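Local structure of RabGAP/TBC protein (4P17) at residues 99-105 against 139-143; 77-81 against 253-257; 73-77 against 247-251. The protein is probably a flagellar GTPase-activating protein that, through its TBC domain, would speed GTP hydrolysis by Rab GTPases. One frame throughout, in Å; residues are numbered along the deposited sequence.

Interaction 1: 99-105 against 139-143; sequences VKAGEES and QAYSV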
ATOM      1  N   VAL A  99      -1.756  10.950  21.039  1.00 12.51           N
ATOM      2  CA  VAL A  99      -2.419   9.729  21.504  1.00 17.17           C
ATOM      3  C   VAL A  99      -3.374  10.067  22.634  1.00 14.75           C
ATOM      4  O   VAL A  99      -4.533   9.723  22.579  1.00 13.25           O
ATOM      5  CB  VAL A  99      -1.396   8.660  21.964  1.00 21.42           C
ATOM      6  CG1 VAL A  99      -2.097   7.437  22.585  1.00 14.66           C
ATOM      7  CG2 VAL A  99      -0.579   8.216  20.791  1.00 13.80           C
ATOM      8  N   LYS A 100      -2.884  10.804  23.623  1.00 18.48           N
ATOM      9  CA  LYS A 100      -3.713  11.210  24.738  1.00 16.70           C
ATOM     10  C   LYS A 100      -4.888  12.041  24.273  1.00 19.53           C
ATOM     11  O   LYS A 100      -6.014  11.877  24.739  1.00 18.96           O
ATOM     12  CB  LYS A 100      -2.886  11.991  25.752  1.00 11.87           C
ATOM     13  CG  LYS A 100      -3.696  12.371  26.979  1.00 11.92           C
ATOM     14  CD  LYS A 100      -4.042  11.134  27.775  1.00 22.58           C
ATOM     15  CE  LYS A 100      -5.028  11.482  28.882  1.00 36.08           C
ATOM     16  NZ  LYS A 100      -5.553  10.285  29.595  1.00 47.75           N
ATOM     17  N   ALA A 101      -4.632  12.950  23.342  1.00 17.28           N
ATOM     18  CA  ALA A 101      -5.689  13.800  22.825  1.00  7.38           C
ATOM     19  C   ALA A 101      -6.691  12.983  22.029  1.00 16.09           C
ATOM     20  O   ALA A 101      -7.892  13.267  22.012  1.00 16.03           O
ATOM     21  CB  ALA A 101      -5.101  14.891  21.968  1.00 11.15           C
ATOM     22  N   GLY A 102      -6.189  11.974  21.333  1.00 13.37           N
ATOM     23  CA  GLY A 102      -7.064  11.170  20.505  1.00  9.52           C
ATOM     24  C   GLY A 102      -8.035  10.337  21.309  1.00 11.55           C
ATOM     25  O   GLY A 102      -8.986   9.797  20.760  1.00 10.55           O
ATOM     26  N   GLU A 103      -7.786  10.222  22.612  1.00 14.08           N
ATOM     27  CA  GLU A 103      -8.674   9.492  23.499  1.00 20.58           C
ATOM     28  C   GLU A 103     -10.071  10.078  23.461  1.00 22.80           C
ATOM     29  O   GLU A 103     -11.035   9.397  23.790  1.00 20.77           O
ATOM     30  CB  GLU A 103      -8.145   9.513  24.936  1.00 24.06           C
ATOM     31  CG  GLU A 103      -6.937   8.629  25.174  1.00 19.40           C
ATOM     32  CD  GLU A 103      -6.457   8.686  26.618  1.00 39.29           C
ATOM     33  OE1 GLU A 103      -7.154   9.310  27.449  1.00 42.67           O
ATOM     34  OE2 GLU A 103      -5.381   8.122  26.920  1.00 46.17           O
ATOM     35  N   GLU A 104     -10.175  11.342  23.054  1.00 20.69           N
ATOM     36  CA  GLU A 104     -11.470  12.001  22.912  1.00 25.04           C
ATOM     37  C   GLU A 104     -11.724  12.377  21.465  1.00 26.15           C
ATOM     38  O   GLU A 104     -12.434  13.346  21.190  1.00 20.29           O
ATOM     39  CB  GLU A 104     -11.548  13.263  23.779  1.00 31.17           C
ATOM     40  N   SER A 105     -11.122  11.647  20.528  1.00 24.56           N
ATOM     41  CA  SER A 105     -11.422  11.900  19.122  1.00 20.48           C
ATOM     42  C   SER A 105     -12.885  11.624  18.833  1.00 23.72           C
ATOM     43  O   SER A 105     -13.446  10.662  19.363  1.00 22.85           O
ATOM     44  CB  SER A 105     -10.562  11.043  18.199  1.00 15.76           C
ATOM     45  OG  SER A 105     -10.998  11.174  16.858  1.00 24.45           O
ATOM     46  N   GLN A 139      -6.456   7.215  16.192  1.00  9.41           N
ATOM     47  CA  GLN A 139      -7.091   8.249  16.997  1.00  7.42           C
ATOM     48  C   GLN A 139      -6.125   9.465  17.106  1.00  9.72           C
ATOM     49  O   GLN A 139      -6.542  10.622  16.997  1.00  8.16           O
ATOM     50  CB  GLN A 139      -7.484   7.680  18.372  1.00 16.66           C
ATOM     51  CG  GLN A 139      -6.353   7.670  19.401  1.00 22.93           C
ATOM     52  CD  GLN A 139      -6.679   6.864  20.652  1.00 28.51           C
ATOM     53  OE1 GLN A 139      -7.508   5.941  20.627  1.00 23.26           O
ATOM     54  NE2 GLN A 139      -6.021   7.209  21.754  1.00 28.97           N
ATOM     55  N   ALA A 140      -4.835   9.181  17.261  1.00  5.93           N
ATOM     56  CA  ALA A 140      -3.794  10.200  17.294  1.00 12.02           C
ATOM     57  C   ALA A 140      -3.810  11.005  16.006  1.00  9.34           C
ATOM     58  O   ALA A 140      -3.781  12.241  16.017  1.00  8.47           O
ATOM     59  CB  ALA A 140      -2.423   9.566  17.500  1.00  7.25           C
ATOM     60  N   TYR A 141      -3.852  10.310  14.873  1.00  4.72           N
ATOM     61  CA  TYR A 141      -3.780  11.028  13.618  1.00  8.10           C
ATOM     62  C   TYR A 141      -5.034  11.902  13.421  1.00 11.66           C
ATOM     63  O   TYR A 141      -4.937  13.021  12.904  1.00  9.14           O
ATOM     64  CB  TYR A 141      -3.606  10.071  12.426  1.00 10.46           C
ATOM     65  CG  TYR A 141      -3.207  10.884  11.232  1.00 10.18           C
ATOM     66  CD1 TYR A 141      -1.918  11.371  11.115  1.00  8.19           C
ATOM     67  CD2 TYR A 141      -4.142  11.239  10.268  1.00 11.91           C
ATOM     68  CE1 TYR A 141      -1.569  12.177  10.041  1.00  8.24           C
ATOM     69  CE2 TYR A 141      -3.794  12.056   9.199  1.00  9.03           C
ATOM     70  CZ  TYR A 141      -2.518  12.510   9.105  1.00  5.57           C
ATOM     71  OH  TYR A 141      -2.174  13.323   8.058  1.00 13.23           O
ATOM     72  N   SER A 142      -6.175  11.412  13.903  1.00  6.79           N
ATOM     73  CA  SER A 142      -7.469  12.073  13.691  1.00 11.13           C
ATOM     74  C   SER A 142      -7.589  13.427  14.387  1.00 15.42           C
ATOM     75  O   SER A 142      -8.341  14.308  13.935  1.00 14.54           O
ATOM     76  CB  SER A 142      -8.603  11.154  14.165  1.00 18.13           C
ATOM     77  OG  SER A 142      -8.729  11.189  15.571  1.00 13.59           O
ATOM     78  N   VAL A 143      -6.860  13.588  15.489  1.00 10.01           N
ATOM     79  CA  VAL A 143      -6.768  14.876  16.176  1.00 12.80           C
ATOM     80  C   VAL A 143      -5.589  15.711  15.663  1.00 16.68           C
ATOM     81  O   VAL A 143      -5.650  16.937  15.675  1.00 13.03           O
ATOM     82  CB  VAL A 143      -6.657  14.695  17.706  1.00 12.27           C
ATOM     83  CG1 VAL A 143      -7.936  14.013  18.230  1.00 27.31           C
ATOM     84  CG2 VAL A 143      -5.415  13.892  18.099  1.00 13.44           C
TER
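With chi1 at 83°, CG of Q139 sits between its own backbone N and carbonyl carbon, and from there the extended chain runs over the G102 carbonyl to V99; a like rotation in S142 (chi1 79°) turns its hydroxyl to S105. The contact is a helix-helix junction of the all-helical TBC fold, where helix 94-102 and the type I turn G102-S105 meet helix 128-144. Q139 NE2 donates to V99 O over 3.0 Å; the acceptor lies near the Q139 amide plane, while the donor stands 28° out of the carbonyl plane. V99 O thus has two donors, the weaker of them E103 N. Closeness depends on G102: a CB there would fall 2.6 Å from Q139 CG. V143 packs alongside, CG1 lying 3.7 Å from G102 CA and CG2 4.0 Å from A101 CB. At the last residue of the turn, S105 OG caps Y107 N in the turn that runs into the next helix. The same oxygen donates to S142 OG at 2.6 Å, and S142 OG passes its own proton to Q139 O at 2.7 Å.

Interaction 2: 77-81 against 253-257; sequences WMETS and LFYEG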
ATOM      1  N   TRP A  77      11.569   3.466   4.195  1.00  5.20           N
ATOM      2  CA  TRP A  77      10.309   4.177   4.079  1.00  6.77           C
ATOM      3  C   TRP A  77      10.288   5.465   4.862  1.00  4.31           C
ATOM      4  O   TRP A  77       9.764   6.458   4.402  1.00  7.65           O
ATOM      5  CB  TRP A  77       9.162   3.341   4.572  1.00  1.94           C
ATOM      6  CG  TRP A  77       8.777   2.233   3.687  1.00  3.95           C
ATOM      7  CD1 TRP A  77       9.351   1.884   2.487  1.00  4.97           C
ATOM      8  CD2 TRP A  77       7.721   1.297   3.918  1.00  5.21           C
ATOM      9  NE1 TRP A  77       8.717   0.769   1.972  1.00  2.04           N
ATOM     10  CE2 TRP A  77       7.724   0.391   2.843  1.00  3.93           C
ATOM     11  CE3 TRP A  77       6.808   1.108   4.954  1.00  5.58           C
ATOM     12  CZ2 TRP A  77       6.806  -0.655   2.754  1.00  7.45           C
ATOM     13  CZ3 TRP A  77       5.907   0.067   4.868  1.00  9.24           C
ATOM     14  CH2 TRP A  77       5.905  -0.802   3.769  1.00  5.42           C
ATOM     15  N   MET A  78      10.787   5.403   6.085  1.00  4.84           N
ATOM     16  CA  MET A  78      10.699   6.557   6.978  1.00  4.71           C
ATOM     17  C   MET A  78      11.540   7.713   6.440  1.00 11.94           C
ATOM     18  O   MET A  78      11.182   8.875   6.601  1.00  8.22           O
ATOM     19  CB  MET A  78      11.125   6.198   8.382  1.00  6.16           C
ATOM     20  CG  MET A  78      10.182   5.233   9.122  1.00 13.07           C
ATOM     21  SD  MET A  78       8.495   5.812   9.394  1.00 12.43           S
ATOM     22  CE  MET A  78       8.767   7.135  10.577  1.00  8.55           C
ATOM     23  N   GLU A  79      12.632   7.391   5.763  1.00  7.76           N
ATOM     24  CA  GLU A  79      13.454   8.429   5.127  1.00  9.98           C
ATOM     25  C   GLU A  79      12.894   8.913   3.773  1.00  8.84           C
ATOM     26  O   GLU A  79      12.647  10.107   3.580  1.00 11.69           O
ATOM     27  CB  GLU A  79      14.883   7.907   4.931  1.00 17.22           C
ATOM     28  CG  GLU A  79      15.839   8.905   4.265  1.00 20.81           C
ATOM     29  CD  GLU A  79      16.080  10.137   5.107  1.00 28.25           C
ATOM     30  OE1 GLU A  79      15.734  10.120   6.310  1.00 20.83           O
ATOM     31  OE2 GLU A  79      16.604  11.129   4.562  1.00 26.12           O
ATOM     32  N   THR A  80      12.668   8.008   2.822  1.00  8.89           N
ATOM     33  CA  THR A  80      12.183   8.467   1.519  1.00  5.28           C
ATOM     34  C   THR A  80      10.794   9.137   1.581  1.00  9.72           C
ATOM     35  O   THR A  80      10.507  10.005   0.773  1.00  9.13           O
ATOM     36  CB  THR A  80      12.112   7.307   0.489  1.00 13.82           C
ATOM     37  OG1 THR A  80      11.211   6.298   0.948  1.00  8.78           O
ATOM     38  CG2 THR A  80      13.448   6.673   0.291  1.00  6.48           C
ATOM     39  N   SER A  81       9.934   8.756   2.523  1.00  9.75           N
ATOM     40  CA  SER A  81       8.577   9.333   2.564  1.00  5.54           C
ATOM     41  C   SER A  81       8.623  10.752   3.095  1.00  9.95           C
ATOM     42  O   SER A  81       7.672  11.489   2.991  1.00  9.27           O
ATOM     43  CB  SER A  81       7.648   8.560   3.472  1.00  7.17           C
ATOM     44  OG  SER A  81       8.152   8.613   4.812  1.00  9.58           O
ATOM     45  N   LEU A 253       5.781   3.771  -3.917  1.00  4.83           N
ATOM     46  CA  LEU A 253       4.886   4.873  -3.567  1.00  5.55           C
ATOM     47  C   LEU A 253       5.575   5.889  -2.660  1.00 11.66           C
ATOM     48  O   LEU A 253       5.422   7.112  -2.820  1.00  8.71           O
ATOM     49  CB  LEU A 253       3.625   4.358  -2.859  1.00  5.61           C
ATOM     50  CG  LEU A 253       2.648   5.413  -2.315  1.00  3.80           C
ATOM     51  CD1 LEU A 253       2.065   6.257  -3.461  1.00  4.65           C
ATOM     52  CD2 LEU A 253       1.532   4.795  -1.476  1.00  8.28           C
ATOM     53  N   PHE A 254       6.293   5.372  -1.675  1.00  6.37           N
ATOM     54  CA  PHE A 254       6.949   6.219  -0.673  1.00  7.36           C
ATOM     55  C   PHE A 254       8.206   6.884  -1.220  1.00  8.32           C
ATOM     56  O   PHE A 254       8.796   7.702  -0.537  1.00 11.49           O
ATOM     57  CB  PHE A 254       7.318   5.401   0.598  1.00 10.91           C
ATOM     58  CG  PHE A 254       6.105   4.921   1.387  1.00  7.29           C
ATOM     59  CD1 PHE A 254       5.017   5.757   1.587  1.00  9.92           C
ATOM     60  CD2 PHE A 254       6.046   3.645   1.903  1.00  5.44           C
ATOM     61  CE1 PHE A 254       3.903   5.317   2.283  1.00 13.73           C
ATOM     62  CE2 PHE A 254       4.924   3.213   2.580  1.00  4.62           C
ATOM     63  CZ  PHE A 254       3.866   4.049   2.768  1.00 12.86           C
ATOM     64  N   TYR A 255       8.601   6.553  -2.446  1.00  6.20           N
ATOM     65  CA  TYR A 255       9.756   7.203  -3.085  1.00 10.71           C
ATOM     66  C   TYR A 255       9.391   8.026  -4.326  1.00 14.52           C
ATOM     67  O   TYR A 255       9.861   9.151  -4.501  1.00 12.00           O
ATOM     68  CB  TYR A 255      10.789   6.154  -3.462  1.00 10.02           C
ATOM     69  CG  TYR A 255      12.027   6.780  -4.029  1.00 11.58           C
ATOM     70  CD1 TYR A 255      13.014   7.275  -3.195  1.00 24.23           C
ATOM     71  CD2 TYR A 255      12.216   6.859  -5.391  1.00 13.39           C
ATOM     72  CE1 TYR A 255      14.150   7.854  -3.710  1.00 24.67           C
ATOM     73  CE2 TYR A 255      13.352   7.439  -5.914  1.00 14.20           C
ATOM     74  CZ  TYR A 255      14.308   7.919  -5.068  1.00 18.31           C
ATOM     75  OH  TYR A 255      15.425   8.479  -5.612  1.00 28.89           O
ATOM     76  N   GLU A 256       8.543   7.469  -5.185  1.00  9.71           N
ATOM     77  CA  GLU A 256       8.211   8.110  -6.452  1.00 12.02           C
ATOM     78  C   GLU A 256       6.921   8.918  -6.393  1.00 14.34           C
ATOM     79  O   GLU A 256       6.710   9.787  -7.224  1.00 11.99           O
ATOM     80  CB  GLU A 256       8.076   7.050  -7.553  1.00 10.36           C
ATOM     81  CG  GLU A 256       9.326   6.254  -7.791  1.00 14.06           C
ATOM     82  CD  GLU A 256       9.253   5.428  -9.035  1.00 17.12           C
ATOM     83  OE1 GLU A 256       8.714   5.904 -10.064  1.00 14.75           O
ATOM     84  OE2 GLU A 256       9.749   4.301  -8.982  1.00 13.32           O
ATOM     85  N   GLY A 257       6.035   8.601  -5.454  1.00 10.03           N
ATOM     86  CA  GLY A 257       4.779   9.334  -5.327  1.00 19.52           C
ATOM     87  C   GLY A 257       3.556   8.647  -5.929  1.00  9.08           C
ATOM     88  O   GLY A 257       3.635   7.522  -6.388  1.00  5.78           O
TER
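F254 turns the edge of its ring onto the face of the W77 indole in a T-shaped (edge-to-face) pair, a buried aromatic joint between helices 73-80 and 243-256 of the TBC fold. The planes stand at 61°, and the F254 centroid lies 4.8 Å from that of the five-membered ring of W77. CD2 of F254 makes the closest approach, 3.5 Å from W77 CD2 and offset toward the rim of the indole, while CE2 follows over CE3. In F254 the ring is set anti to the carbonyl carbon (chi1 -67°), which carries it off its helix toward W77. L175 of helix 169-183 touches W77, S81 and F254, joining a third helix to the pair. Next along the chain, Y255 receives T80 at its ring edge: CG2 of T80 comes 3.6 Å from Y255 CD1, the two side chains crossing at about a right angle. Y255 itself leans on helix 57-65. Backbone approaches backbone at S81, which makes a bent CA-H...O contact with F254 O, CA to O 3.5 Å. S81 is tied back to the preceding turn, since W77 O accepts from S81 N and also from S81 OG, the hydroxyl bond being 2.7 Å long.

Interaction 3: 73-77 against 247-251; sequences RNWVW and MRTWD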
ATOM      1  N   ARG A  73      12.445  -1.922   5.638  1.00  5.31           N
ATOM      2  CA  ARG A  73      11.436  -1.021   5.135  1.00  3.77           C
ATOM      3  C   ARG A  73      11.274   0.139   6.127  1.00 10.37           C
ATOM      4  O   ARG A  73      11.061   1.247   5.713  1.00  8.63           O
ATOM      5  CB  ARG A  73      10.146  -1.743   4.851  1.00  5.47           C
ATOM      6  CG  ARG A  73      10.238  -2.494   3.586  1.00  4.36           C
ATOM      7  CD  ARG A  73       8.979  -3.305   3.274  1.00  5.75           C
ATOM      8  NE  ARG A  73       8.958  -3.627   1.859  1.00  3.99           N
ATOM      9  CZ  ARG A  73       8.781  -4.822   1.333  1.00  3.31           C
ATOM     10  NH1 ARG A  73       8.495  -5.901   2.083  1.00  6.33           N
ATOM     11  NH2 ARG A  73       8.829  -4.943   0.017  1.00  9.15           N
ATOM     12  N   ASN A  74      11.419  -0.111   7.424  1.00  8.99           N
ATOM     13  CA  ASN A  74      11.313   0.991   8.386  1.00  7.27           C
ATOM     14  C   ASN A  74      12.384   2.022   8.029  1.00  9.15           C
ATOM     15  O   ASN A  74      12.072   3.171   7.846  1.00  7.20           O
ATOM     16  CB  ASN A  74      11.448   0.468   9.829  1.00 13.35           C
ATOM     17  CG  ASN A  74      11.073   1.512  10.881  1.00 17.76           C
ATOM     18  OD1 ASN A  74      11.210   2.692  10.660  1.00 21.97           O
ATOM     19  ND2 ASN A  74      10.621   1.058  12.040  1.00 15.41           N
ATOM     20  N   TRP A  75      13.624   1.578   7.863  1.00  5.33           N
ATOM     21  CA  TRP A  75      14.745   2.470   7.539  1.00  6.43           C
ATOM     22  C   TRP A  75      14.484   3.296   6.266  1.00  9.11           C
ATOM     23  O   TRP A  75      14.587   4.536   6.248  1.00 10.23           O
ATOM     24  CB  TRP A  75      16.041   1.644   7.387  1.00 10.12           C
ATOM     25  CG  TRP A  75      17.259   2.463   7.125  1.00  9.18           C
ATOM     26  CD1 TRP A  75      17.740   3.483   7.887  1.00 15.60           C
ATOM     27  CD2 TRP A  75      18.176   2.320   6.021  1.00  7.74           C
ATOM     28  NE1 TRP A  75      18.899   3.988   7.330  1.00 19.19           N
ATOM     29  CE2 TRP A  75      19.180   3.293   6.183  1.00 15.08           C
ATOM     30  CE3 TRP A  75      18.241   1.466   4.930  1.00  8.98           C
ATOM     31  CZ2 TRP A  75      20.234   3.425   5.283  1.00 17.00           C
ATOM     32  CZ3 TRP A  75      19.268   1.608   4.035  1.00 12.86           C
ATOM     33  CH2 TRP A  75      20.256   2.569   4.217  1.00 12.38           C
ATOM     34  N   VAL A  76      14.166   2.601   5.184  1.00  8.66           N
ATOM     35  CA  VAL A  76      13.991   3.262   3.898  1.00  5.50           C
ATOM     36  C   VAL A  76      12.694   4.059   3.802  1.00  6.93           C
ATOM     37  O   VAL A  76      12.696   5.171   3.316  1.00  7.00           O
ATOM     38  CB  VAL A  76      14.015   2.231   2.757  1.00  4.92           C
ATOM     39  CG1 VAL A  76      13.828   2.901   1.412  1.00 11.51           C
ATOM     40  CG2 VAL A  76      15.317   1.438   2.782  1.00  8.02           C
ATOM     41  N   TRP A  77      11.569   3.466   4.195  1.00  5.20           N
ATOM     42  CA  TRP A  77      10.309   4.177   4.079  1.00  6.77           C
ATOM     43  C   TRP A  77      10.288   5.465   4.862  1.00  4.31           C
ATOM     44  O   TRP A  77       9.764   6.458   4.402  1.00  7.65           O
ATOM     45  CB  TRP A  77       9.162   3.341   4.572  1.00  1.94           C
ATOM     46  CG  TRP A  77       8.777   2.233   3.687  1.00  3.95           C
ATOM     47  CD1 TRP A  77       9.351   1.884   2.487  1.00  4.97           C
ATOM     48  CD2 TRP A  77       7.721   1.297   3.918  1.00  5.21           C
ATOM     49  NE1 TRP A  77       8.717   0.769   1.972  1.00  2.04           N
ATOM     50  CE2 TRP A  77       7.724   0.391   2.843  1.00  3.93           C
ATOM     51  CE3 TRP A  77       6.808   1.108   4.954  1.00  5.58           C
ATOM     52  CZ2 TRP A  77       6.806  -0.655   2.754  1.00  7.45           C
ATOM     53  CZ3 TRP A  77       5.907   0.067   4.868  1.00  9.24           C
ATOM     54  CH2 TRP A  77       5.905  -0.802   3.769  1.00  5.42           C
ATOM     55  N   MET A 247       3.442  -4.366  -0.207  1.00  5.79           N
ATOM     56  CA  MET A 247       4.597  -3.606   0.294  1.00  9.09           C
ATOM     57  C   MET A 247       5.526  -3.201  -0.835  1.00  7.02           C
ATOM     58  O   MET A 247       6.197  -2.173  -0.753  1.00  4.02           O
ATOM     59  CB  MET A 247       5.405  -4.401   1.326  1.00  5.95           C
ATOM     60  CG  MET A 247       4.609  -5.006   2.413  1.00 14.99           C
ATOM     61  SD  MET A 247       3.821  -3.778   3.416  1.00 12.70           S
ATOM     62  CE  MET A 247       3.134  -4.904   4.657  1.00 18.50           C
ATOM     63  N   ARG A 248       5.566  -3.980  -1.913  1.00  8.30           N
ATOM     64  CA  ARG A 248       6.369  -3.560  -3.049  1.00  3.65           C
ATOM     65  C   ARG A 248       5.776  -2.341  -3.737  1.00  5.46           C
ATOM     66  O   ARG A 248       6.509  -1.439  -4.201  1.00  7.75           O
ATOM     67  CB  ARG A 248       6.509  -4.694  -4.053  1.00  7.43           C
ATOM     68  CG  ARG A 248       7.477  -5.763  -3.619  1.00  7.59           C
ATOM     69  CD  ARG A 248       8.927  -5.324  -3.794  1.00  9.24           C
ATOM     70  NE  ARG A 248       9.231  -4.944  -5.171  1.00  8.06           N
ATOM     71  CZ  ARG A 248       9.505  -5.821  -6.139  1.00  7.42           C
ATOM     72  NH1 ARG A 248       9.548  -7.129  -5.870  1.00  6.64           N
ATOM     73  NH2 ARG A 248       9.762  -5.392  -7.362  1.00  8.17           N
ATOM     74  N   THR A 249       4.458  -2.273  -3.803  1.00  1.37           N
ATOM     75  CA  THR A 249       3.824  -1.050  -4.314  1.00  3.70           C
ATOM     76  C   THR A 249       4.172   0.136  -3.393  1.00  4.81           C
ATOM     77  O   THR A 249       4.448   1.264  -3.846  1.00  5.53           O
ATOM     78  CB  THR A 249       2.282  -1.160  -4.467  1.00  6.03           C
ATOM     79  OG1 THR A 249       1.621  -1.057  -3.206  1.00  6.12           O
ATOM     80  CG2 THR A 249       1.859  -2.453  -5.163  1.00  4.56           C
ATOM     81  N   TRP A 250       4.197  -0.137  -2.104  1.00  3.07           N
ATOM     82  CA  TRP A 250       4.469   0.910  -1.120  1.00  6.30           C
ATOM     83  C   TRP A 250       5.921   1.367  -1.172  1.00  5.78           C
ATOM     84  O   TRP A 250       6.218   2.582  -1.027  1.00  4.32           O
ATOM     85  CB  TRP A 250       4.113   0.398   0.279  1.00  7.83           C
ATOM     86  CG  TRP A 250       2.604   0.329   0.559  1.00  6.40           C
ATOM     87  CD1 TRP A 250       1.557   0.420  -0.372  1.00  4.58           C
ATOM     88  CD2 TRP A 250       1.983   0.171   1.844  1.00  5.87           C
ATOM     89  NE1 TRP A 250       0.345   0.337   0.293  1.00  7.99           N
ATOM     90  CE2 TRP A 250       0.581   0.167   1.643  1.00  6.60           C
ATOM     91  CE3 TRP A 250       2.481   0.042   3.157  1.00  5.28           C
ATOM     92  CZ2 TRP A 250      -0.337   0.029   2.708  1.00  6.74           C
ATOM     93  CZ3 TRP A 250       1.553  -0.101   4.216  1.00  5.39           C
ATOM     94  CH2 TRP A 250       0.169  -0.096   3.975  1.00  4.45           C
ATOM     95  N   ASP A 251       6.835   0.423  -1.390  1.00  3.55           N
ATOM     96  CA  ASP A 251       8.255   0.776  -1.628  1.00  4.01           C
ATOM     97  C   ASP A 251       8.352   1.928  -2.620  1.00  5.22           C
ATOM     98  O   ASP A 251       8.945   2.953  -2.357  1.00  5.74           O
ATOM     99  CB  ASP A 251       9.084  -0.388  -2.177  1.00  3.63           C
ATOM    100  CG  ASP A 251       9.290  -1.526  -1.165  1.00  7.40           C
ATOM    101  OD1 ASP A 251       9.115  -1.281   0.034  1.00  3.88           O
ATOM    102  OD2 ASP A 251       9.655  -2.660  -1.587  1.00  2.93           O
TER
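One carboxylate oxygen, OD1 of D251, takes two side-chain donors from successive turns of the facing helix: R73 NE on its syn lone pair at 3.0 Å and W77 NE1 on its anti lone pair at 2.8 Å. The arginine completes a side-on, two-nitrogen salt bridge with NH2 to OD2, 2.9 Å long and almost straight (170°), its guanidinium nearly coplanar with the carboxylate. OD2 also accepts from V68 N, so both oxygens of this buried acid carry two bonds each. CB of M247 lies over the centre of one guanidinium face, 3.4 Å from R73 CZ. NH1 is bound by the hydroxyl of Y16. R248 keeps its charged end for D300 and R65 O. A lysine in place of R73 takes away the flat face under M247 CB and would probably leave one oxygen of D251 without its charged mate. Across the indole of W77 from F254 lies CB of R73. The far rim, at CH2, meets M247 SD at 3.7 Å in an edge-on Met-aromatic contact and W250 CE3 at 3.6 Å, the two tryptophans meeting obliquely. The axes of segments 73-77 and 247-251 run at 30° and come within 11.7 Å. R73 and W77 fit the R-x-x-x-W signature of TBC domains, bound here to the aspartate of a later helix.

In the fold
From the N terminus, helix 73-80 supplies the first half of interaction 3 and then, sharing W77, the first half of interaction 2. Both wait some 170 residues for their partners: they start from one stretch, overlapping at W77, and close in the same order on helix 243-256, 247-251 before 253-257. Their centres are about 7 Å apart, so together they form one continuous seam between an early and a late helix near the centre of the folded chain. Interaction 1 closes a short loop of 33 residues wholly within both long ones, tying helix 94-102 to helix 128-144. Its centre lies about 25 Å from that of interaction 2 and about 26 Å from that of interaction 3, without touching either.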